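PDB 1E5D: Rubredoxin\:oxygen oxidoreductase from Desulfovibrio gigas, which catalyses the four-electron reduction of one oxygen molecule to two water molecules, using flavin mononucleotide and a diiron centre. Local coordinates for residues 25-30 with 293-298; 186-191 with 297-302. All coordinates share one frame; numbering follows the deposited sequence.

Overall arrangement
Both contacts join the diiron, lactamase-fold part of the chain to helix 294-302 of the flavodoxin-like part. Contact 1 sets the start of that helix against strand 27-28. Contact 2 sets its later turns against helix 183-198. Their centres lie about 10 Å apart, and they share I297 and M298. Contact 1 is the one near the active site. The side chain of Y26 comes within about 4 Å of a bound flavin mononucleotide and about 5 Å of the side chain of the iron ligand E81. Contact 2 is more polar and lies away from the flavin and the diiron centre: the side chain of S299 is about 14 Å from a bound flavin mononucleotide.

Contact 1: residues 25-30 with 293-298; sequences GYTLSP and HHSQIM
L28 lies across the imidazole of H293, the N-cap residue of helix 294-302. Strand 27-28 thereby meets the start of a flavodoxin-domain helix. The strand pairs antiparallel with strand 22-23, and Y26 and T27 form a classic beta bulge.

L28 buries the most surface here. Its CG sits over one face of the H293 ring, 3.6 Å from the centroid, in a CH-pi contact. CD1 reaches on to H293 CB at 3.4 Å. H294 ND1 lies over the opposite face of the H293 ring, toward the rim.

H293 caps its helix through the side chain. Its CG is anti to the backbone N (chi1 -161°), and ND1 accepts from S295 N at 3.0 Å. The same ND1 is hydrogen-bonded to S295 OG at 2.7 Å. Next to it, H294 NE2 donates to Y26 O at 3.1 Å, with an N-H...O angle of 142°. This ties the bulge to the first turn of the helix. Y328 of helix 320-331 packs on Y26, T27, H294 and S295, while Y321 of the second subunit meets the H294 ring edge-to-face. CB of Y26 points away from the helix, and the side chain touches flavin mononucleotide.

S295 is the polar junction. Its CB faces T27 OG1, and its OG accepts from L28 N at 3.3 Å. That OG is also hydrogen-bonded to water 1 at 3.0 Å, and the water donates to L28 O at 2.9 Å.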
ATOM      1  N   GLY A  25       0.698   6.824  11.992  1.00 10.95           N
ATOM      2  CA  GLY A  25       1.316   6.433  10.743  1.00 12.95           C
ATOM      3  C   GLY A  25       1.261   4.963  10.434  1.00 17.37           C
ATOM      4  O   GLY A  25       1.514   4.561   9.290  1.00 20.07           O
ATOM      5  N   TYR A  26       0.944   4.095  11.401  1.00 20.04           N
ATOM      6  CA  TYR A  26       1.031   2.667  11.050  1.00 19.43           C
ATOM      7  C   TYR A  26      -0.334   1.999  11.067  1.00 20.28           C
ATOM      8  O   TYR A  26      -0.542   1.063  10.290  1.00 35.74           O
ATOM      9  CB  TYR A  26       2.032   1.947  11.960  1.00 10.89           C
ATOM     10  CG  TYR A  26       1.606   1.724  13.391  1.00 17.42           C
ATOM     11  CD1 TYR A  26       1.836   2.686  14.366  1.00 21.32           C
ATOM     12  CD2 TYR A  26       0.967   0.554  13.792  1.00 20.11           C
ATOM     13  CE1 TYR A  26       1.448   2.487  15.678  1.00 20.55           C
ATOM     14  CE2 TYR A  26       0.571   0.340  15.097  1.00 18.34           C
ATOM     15  CZ  TYR A  26       0.818   1.318  16.041  1.00 23.27           C
ATOM     16  OH  TYR A  26       0.435   1.140  17.352  1.00 39.07           O
ATOM     17  N   THR A  27      -1.268   2.452  11.906  1.00 13.43           N
ATOM     18  CA  THR A  27      -2.566   1.778  11.964  1.00 14.94           C
ATOM     19  C   THR A  27      -3.744   2.738  11.945  1.00 19.72           C
ATOM     20  O   THR A  27      -3.579   3.955  11.936  1.00 18.32           O
ATOM     21  CB  THR A  27      -2.629   0.894  13.230  1.00 17.91           C
ATOM     22  OG1 THR A  27      -3.881   0.196  13.285  1.00 11.75           O
ATOM     23  CG2 THR A  27      -2.546   1.743  14.486  1.00  6.25           C
ATOM     24  N   LEU A  28      -4.970   2.214  11.946  1.00 19.44           N
ATOM     25  CA  LEU A  28      -6.144   3.065  12.031  1.00 19.93           C
ATOM     26  C   LEU A  28      -6.767   3.087  13.428  1.00 24.45           C
ATOM     27  O   LEU A  28      -6.784   2.070  14.114  1.00 24.55           O
ATOM     28  CB  LEU A  28      -7.243   2.612  11.073  1.00 18.24           C
ATOM     29  CG  LEU A  28      -6.921   2.620   9.584  1.00 23.37           C
ATOM     30  CD1 LEU A  28      -8.166   2.213   8.813  1.00 20.33           C
ATOM     31  CD2 LEU A  28      -6.409   3.979   9.135  1.00 25.52           C
ATOM     32  N   SER A  29      -7.285   4.251  13.791  1.00 23.84           N
ATOM     33  CA  SER A  29      -8.025   4.456  15.026  1.00 18.57           C
ATOM     34  C   SER A  29      -9.426   4.984  14.705  1.00 17.13           C
ATOM     35  O   SER A  29      -9.741   6.151  14.869  1.00 19.13           O
ATOM     36  CB  SER A  29      -7.280   5.418  15.940  1.00 14.82           C
ATOM     37  OG  SER A  29      -7.456   6.757  15.521  1.00 18.65           O
ATOM     38  N   PRO A  30     -10.251   4.064  14.224  1.00 15.38           N
ATOM     39  CA  PRO A  30     -11.569   4.401  13.698  1.00 19.24           C
ATOM     40  C   PRO A  30     -12.466   5.038  14.757  1.00 21.10           C
ATOM     41  O   PRO A  30     -13.433   5.719  14.417  1.00 30.32           O
ATOM     42  CB  PRO A  30     -12.162   3.060  13.276  1.00 16.20           C
ATOM     43  CG  PRO A  30     -11.086   2.044  13.399  1.00 21.92           C
ATOM     44  CD  PRO A  30      -9.950   2.623  14.170  1.00 20.15           C
ATOM     45  N   HIS A 293      -8.032  -1.519   5.269  1.00 12.28           N
ATOM     46  CA  HIS A 293      -6.685  -1.125   5.677  1.00  6.21           C
ATOM     47  C   HIS A 293      -5.881  -2.367   6.036  1.00 12.61           C
ATOM     48  O   HIS A 293      -6.473  -3.382   6.433  1.00  7.40           O
ATOM     49  CB  HIS A 293      -6.765  -0.164   6.864  1.00  8.38           C
ATOM     50  CG  HIS A 293      -5.506   0.621   7.054  1.00 12.78           C
ATOM     51  ND1 HIS A 293      -4.603   0.336   8.052  1.00 18.41           N
ATOM     52  CD2 HIS A 293      -4.997   1.672   6.378  1.00  8.30           C
ATOM     53  CE1 HIS A 293      -3.591   1.182   7.986  1.00 21.29           C
ATOM     54  NE2 HIS A 293      -3.806   2.005   6.972  1.00 17.12           N
ATOM     55  N   HIS A 294      -4.559  -2.287   5.909  1.00 11.16           N
ATOM     56  CA  HIS A 294      -3.741  -3.411   6.382  1.00 12.66           C
ATOM     57  C   HIS A 294      -3.979  -3.662   7.868  1.00 13.37           C
ATOM     58  O   HIS A 294      -3.949  -4.793   8.351  1.00 11.69           O
ATOM     59  CB  HIS A 294      -2.261  -3.186   6.116  1.00  5.82           C
ATOM     60  CG  HIS A 294      -1.651  -1.885   6.500  1.00  8.18           C
ATOM     61  ND1 HIS A 294      -1.425  -0.885   5.574  1.00 12.44           N
ATOM     62  CD2 HIS A 294      -1.193  -1.405   7.678  1.00 11.04           C
ATOM     63  CE1 HIS A 294      -0.868   0.154   6.175  1.00 18.00           C
ATOM     64  NE2 HIS A 294      -0.717  -0.134   7.456  1.00 18.51           N
ATOM     65  N   SER A 295      -4.235  -2.604   8.640  1.00  8.15           N
ATOM     66  CA  SER A 295      -4.404  -2.839  10.073  1.00  2.81           C
ATOM     67  C   SER A 295      -5.679  -3.643  10.311  1.00  8.46           C
ATOM     68  O   SER A 295      -5.705  -4.487  11.215  1.00 16.53           O
ATOM     69  CB  SER A 295      -4.401  -1.523  10.834  1.00  2.21           C
ATOM     70  OG  SER A 295      -5.460  -0.673  10.436  1.00  9.90           O
ATOM     71  N   GLN A 296      -6.706  -3.403   9.510  1.00 13.75           N
ATOM     72  CA  GLN A 296      -7.980  -4.099   9.607  1.00 18.67           C
ATOM     73  C   GLN A 296      -7.825  -5.593   9.339  1.00 20.34           C
ATOM     74  O   GLN A 296      -8.339  -6.444  10.049  1.00 23.07           O
ATOM     75  CB  GLN A 296      -9.000  -3.590   8.587  1.00 19.23           C
ATOM     76  CG  GLN A 296     -10.167  -2.799   9.152  1.00 32.41           C
ATOM     77  CD  GLN A 296     -10.205  -1.416   8.520  1.00 45.02           C
ATOM     78  OE1 GLN A 296     -11.028  -1.120   7.657  1.00 30.66           O
ATOM     79  NE2 GLN A 296      -9.276  -0.570   8.960  1.00 75.47           N
ATOM     80  N   ILE A 297      -7.105  -5.875   8.252  1.00 15.00           N
ATOM     81  CA  ILE A 297      -6.909  -7.284   7.918  1.00 15.91           C
ATOM     82  C   ILE A 297      -6.198  -7.964   9.080  1.00 15.61           C
ATOM     83  O   ILE A 297      -6.510  -9.085   9.472  1.00 14.33           O
ATOM     84  CB  ILE A 297      -6.129  -7.418   6.603  1.00 15.15           C
ATOM     85  CG1 ILE A 297      -6.963  -6.980   5.395  1.00 15.09           C
ATOM     86  CG2 ILE A 297      -5.593  -8.830   6.432  1.00 11.19           C
ATOM     87  CD1 ILE A 297      -6.169  -6.442   4.232  1.00 13.56           C
ATOM     88  N   MET A 298      -5.234  -7.243   9.648  1.00 11.58           N
ATOM     89  CA  MET A 298      -4.471  -7.809  10.758  1.00 15.52           C
ATOM     90  C   MET A 298      -5.387  -8.138  11.927  1.00 15.00           C
ATOM     91  O   MET A 298      -5.278  -9.181  12.558  1.00 19.03           O
ATOM     92  CB  MET A 298      -3.371  -6.846  11.203  1.00 13.46           C
ATOM     93  CG  MET A 298      -2.534  -7.356  12.367  1.00 20.65           C
ATOM     94  SD  MET A 298      -1.628  -8.860  11.919  1.00 20.06           S
ATOM     95  CE  MET A 298      -1.430  -9.602  13.541  1.00 16.53           C
TER
HETATM   96  O   HOH W   1      -7.307  -0.423  12.741  1.00 42.33           O

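Contact 2: residues 186-191 with 297-302; sequences LERAMR and IMSEIS
R188 and E300 form the salt bridge between helix 183-198 and helix 294-302. The short segments cross at 105°, with their axes 10.7 Å apart at closest approach. This is a polar helix-helix contact between the diiron and flavodoxin-like parts of the chain.

The ionic part comes first. R188 NH1 donates to E300 OE2 at 3.1 Å in a nearly straight bond. The carboxylate oxygen lies in the guanidinium plane, but the donor stands above the carboxylate plane, and the two planes are 59° apart. Water 2 adds a second link, accepting from R188 NH2 and donating to E300 OE2. Both residues have further charged partners: R188 NE pairs with E192, and E300 OE1 with K254. The ion pair is therefore one link in a longer chain of charges. Within its own helix, R191 NH1 makes a salt bridge to E187 OE2 at 3.1 Å.

The second kind is hydrogen bonding to serine. R191 NE makes a weak bond to S302 OG at 3.0 Å. With OG between the backbone N and the carbonyl carbon (chi1 70°), S302 also donates back to S299 O at 2.6 Å.

Van der Waals contact adds to this. S299 CB touches R188 NH2 at 3.3 Å, and R191 CD lies 3.3 Å from S302 OG.

Helix 233-248 packs on E187, M190 and R191 through F238 and Y246. Helix 320-331 packs on I297, M298 and I301. Helix 294-302 itself connects the parallel strands 283-288 and 306-310, which lie on either side of strand 254-259.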
ATOM      1  N   LEU A 186     -15.359  -2.621  23.983  1.00 14.01           N
ATOM      2  CA  LEU A 186     -14.094  -2.555  24.696  1.00 14.12           C
ATOM      3  C   LEU A 186     -13.137  -3.639  24.226  1.00 15.04           C
ATOM      4  O   LEU A 186     -11.947  -3.381  24.043  1.00 19.24           O
ATOM      5  CB  LEU A 186     -14.328  -2.675  26.205  1.00 14.97           C
ATOM      6  CG  LEU A 186     -13.068  -2.804  27.061  1.00 18.76           C
ATOM      7  CD1 LEU A 186     -12.137  -1.632  26.778  1.00 18.40           C
ATOM      8  CD2 LEU A 186     -13.428  -2.904  28.531  1.00 16.47           C
ATOM      9  N   GLU A 187     -13.669  -4.847  24.050  1.00 14.23           N
ATOM     10  CA  GLU A 187     -12.816  -5.979  23.705  1.00 17.17           C
ATOM     11  C   GLU A 187     -12.259  -5.852  22.289  1.00 17.23           C
ATOM     12  O   GLU A 187     -11.071  -6.094  22.064  1.00 19.96           O
ATOM     13  CB  GLU A 187     -13.570  -7.301  23.846  1.00 19.68           C
ATOM     14  CG  GLU A 187     -12.655  -8.509  24.029  1.00 26.00           C
ATOM     15  CD  GLU A 187     -12.227  -9.109  22.700  1.00 25.41           C
ATOM     16  OE1 GLU A 187     -13.085  -9.079  21.787  1.00 31.27           O
ATOM     17  OE2 GLU A 187     -11.068  -9.551  22.572  1.00 25.82           O
ATOM     18  N   ARG A 188     -13.127  -5.515  21.346  1.00 10.39           N
ATOM     19  CA  ARG A 188     -12.691  -5.407  19.953  1.00 14.65           C
ATOM     20  C   ARG A 188     -11.558  -4.402  19.844  1.00 12.25           C
ATOM     21  O   ARG A 188     -10.563  -4.604  19.155  1.00 18.97           O
ATOM     22  CB  ARG A 188     -13.876  -5.021  19.076  1.00 14.12           C
ATOM     23  CG  ARG A 188     -13.538  -4.754  17.622  1.00 31.34           C
ATOM     24  CD  ARG A 188     -12.757  -5.887  16.976  1.00 42.16           C
ATOM     25  NE  ARG A 188     -12.033  -5.450  15.788  1.00 52.65           N
ATOM     26  CZ  ARG A 188     -12.080  -5.991  14.582  1.00 56.49           C
ATOM     27  NH1 ARG A 188     -12.843  -7.049  14.345  1.00 53.27           N
ATOM     28  NH2 ARG A 188     -11.356  -5.474  13.596  1.00 65.98           N
ATOM     29  N   ALA A 189     -11.689  -3.283  20.554  1.00 11.70           N
ATOM     30  CA  ALA A 189     -10.654  -2.250  20.489  1.00 14.26           C
ATOM     31  C   ALA A 189      -9.366  -2.697  21.165  1.00 14.03           C
ATOM     32  O   ALA A 189      -8.254  -2.313  20.794  1.00 25.66           O
ATOM     33  CB  ALA A 189     -11.169  -0.965  21.119  1.00  0.72           C
ATOM     34  N   MET A 190      -9.500  -3.537  22.195  1.00 12.38           N
ATOM     35  CA  MET A 190      -8.274  -4.007  22.839  1.00 16.34           C
ATOM     36  C   MET A 190      -7.463  -4.886  21.896  1.00 14.81           C
ATOM     37  O   MET A 190      -6.246  -4.773  21.786  1.00 17.58           O
ATOM     38  CB  MET A 190      -8.608  -4.791  24.098  1.00 14.28           C
ATOM     39  CG  MET A 190      -9.067  -3.896  25.245  1.00 15.67           C
ATOM     40  SD  MET A 190      -9.688  -4.955  26.575  1.00 26.02           S
ATOM     41  CE  MET A 190      -8.166  -5.825  26.966  1.00 23.68           C
ATOM     42  N   ARG A 191      -8.201  -5.765  21.232  1.00  9.48           N
ATOM     43  CA  ARG A 191      -7.564  -6.691  20.298  1.00 17.75           C
ATOM     44  C   ARG A 191      -7.000  -5.894  19.129  1.00 19.37           C
ATOM     45  O   ARG A 191      -5.865  -6.129  18.710  1.00 21.90           O
ATOM     46  CB  ARG A 191      -8.565  -7.755  19.872  1.00 18.20           C
ATOM     47  CG  ARG A 191      -8.289  -8.494  18.580  1.00 26.62           C
ATOM     48  CD  ARG A 191      -9.199  -9.715  18.426  1.00 30.56           C
ATOM     49  NE  ARG A 191      -8.466 -10.944  18.743  1.00 36.56           N
ATOM     50  CZ  ARG A 191      -8.774 -11.772  19.729  1.00 37.81           C
ATOM     51  NH1 ARG A 191      -9.817 -11.511  20.506  1.00 50.83           N
ATOM     52  NH2 ARG A 191      -8.040 -12.856  19.932  1.00 36.04           N
ATOM     53  N   ILE A 297      -7.105  -5.875   8.252  1.00 15.00           N
ATOM     54  CA  ILE A 297      -6.909  -7.284   7.918  1.00 15.91           C
ATOM     55  C   ILE A 297      -6.198  -7.964   9.080  1.00 15.61           C
ATOM     56  O   ILE A 297      -6.510  -9.085   9.472  1.00 14.33           O
ATOM     57  CB  ILE A 297      -6.129  -7.418   6.603  1.00 15.15           C
ATOM     58  CG1 ILE A 297      -6.963  -6.980   5.395  1.00 15.09           C
ATOM     59  CG2 ILE A 297      -5.593  -8.830   6.432  1.00 11.19           C
ATOM     60  CD1 ILE A 297      -6.169  -6.442   4.232  1.00 13.56           C
ATOM     61  N   MET A 298      -5.234  -7.243   9.648  1.00 11.58           N
ATOM     62  CA  MET A 298      -4.471  -7.809  10.758  1.00 15.52           C
ATOM     63  C   MET A 298      -5.387  -8.138  11.927  1.00 15.00           C
ATOM     64  O   MET A 298      -5.278  -9.181  12.558  1.00 19.03           O
ATOM     65  CB  MET A 298      -3.371  -6.846  11.203  1.00 13.46           C
ATOM     66  CG  MET A 298      -2.534  -7.356  12.367  1.00 20.65           C
ATOM     67  SD  MET A 298      -1.628  -8.860  11.919  1.00 20.06           S
ATOM     68  CE  MET A 298      -1.430  -9.602  13.541  1.00 16.53           C
ATOM     69  N   SER A 299      -6.309  -7.222  12.217  1.00 14.73           N
ATOM     70  CA  SER A 299      -7.165  -7.450  13.378  1.00 15.48           C
ATOM     71  C   SER A 299      -7.970  -8.723  13.178  1.00 15.06           C
ATOM     72  O   SER A 299      -8.185  -9.483  14.118  1.00 24.00           O
ATOM     73  CB  SER A 299      -8.104  -6.270  13.631  1.00 11.59           C
ATOM     74  OG  SER A 299      -7.356  -5.080  13.848  1.00 21.98           O
ATOM     75  N   GLU A 300      -8.406  -8.926  11.933  1.00 13.52           N
ATOM     76  CA  GLU A 300      -9.203 -10.116  11.652  1.00 12.42           C
ATOM     77  C   GLU A 300      -8.311 -11.342  11.747  1.00 15.08           C
ATOM     78  O   GLU A 300      -8.734 -12.423  12.129  1.00 15.77           O
ATOM     79  CB  GLU A 300      -9.854 -10.022  10.274  1.00 17.58           C
ATOM     80  CG  GLU A 300     -10.882  -8.910  10.136  1.00 19.13           C
ATOM     81  CD  GLU A 300     -11.992  -8.981  11.167  1.00 21.92           C
ATOM     82  OE1 GLU A 300     -12.216 -10.074  11.739  1.00 17.33           O
ATOM     83  OE2 GLU A 300     -12.652  -7.946  11.405  1.00 38.66           O
ATOM     84  N   ILE A 301      -7.043 -11.144  11.385  1.00 13.60           N
ATOM     85  CA  ILE A 301      -6.138 -12.287  11.316  1.00 12.56           C
ATOM     86  C   ILE A 301      -5.719 -12.728  12.713  1.00 16.27           C
ATOM     87  O   ILE A 301      -5.373 -13.890  12.918  1.00 19.44           O
ATOM     88  CB  ILE A 301      -4.898 -11.970  10.464  1.00 11.78           C
ATOM     89  CG1 ILE A 301      -5.147 -12.022   8.952  1.00 13.21           C
ATOM     90  CG2 ILE A 301      -3.738 -12.889  10.824  1.00 14.35           C
ATOM     91  CD1 ILE A 301      -4.021 -11.372   8.176  1.00 24.38           C
ATOM     92  N   SER A 302      -5.759 -11.789  13.648  1.00 15.94           N
ATOM     93  CA  SER A 302      -5.328 -12.035  15.012  1.00 16.90           C
ATOM     94  C   SER A 302      -5.920 -13.314  15.594  1.00 23.66           C
ATOM     95  O   SER A 302      -5.227 -14.094  16.241  1.00 21.48           O
ATOM     96  CB  SER A 302      -5.706 -10.838  15.903  1.00 12.68           C
ATOM     97  OG  SER A 302      -7.109 -10.785  16.070  1.00 40.64           O
TER
HETATM   98  O   HOH W   2     -11.219  -5.454  10.536  1.00 40.77           O
HETATM   99  O   HOH W   3      -5.152 -13.644  19.545  1.00 55.48           O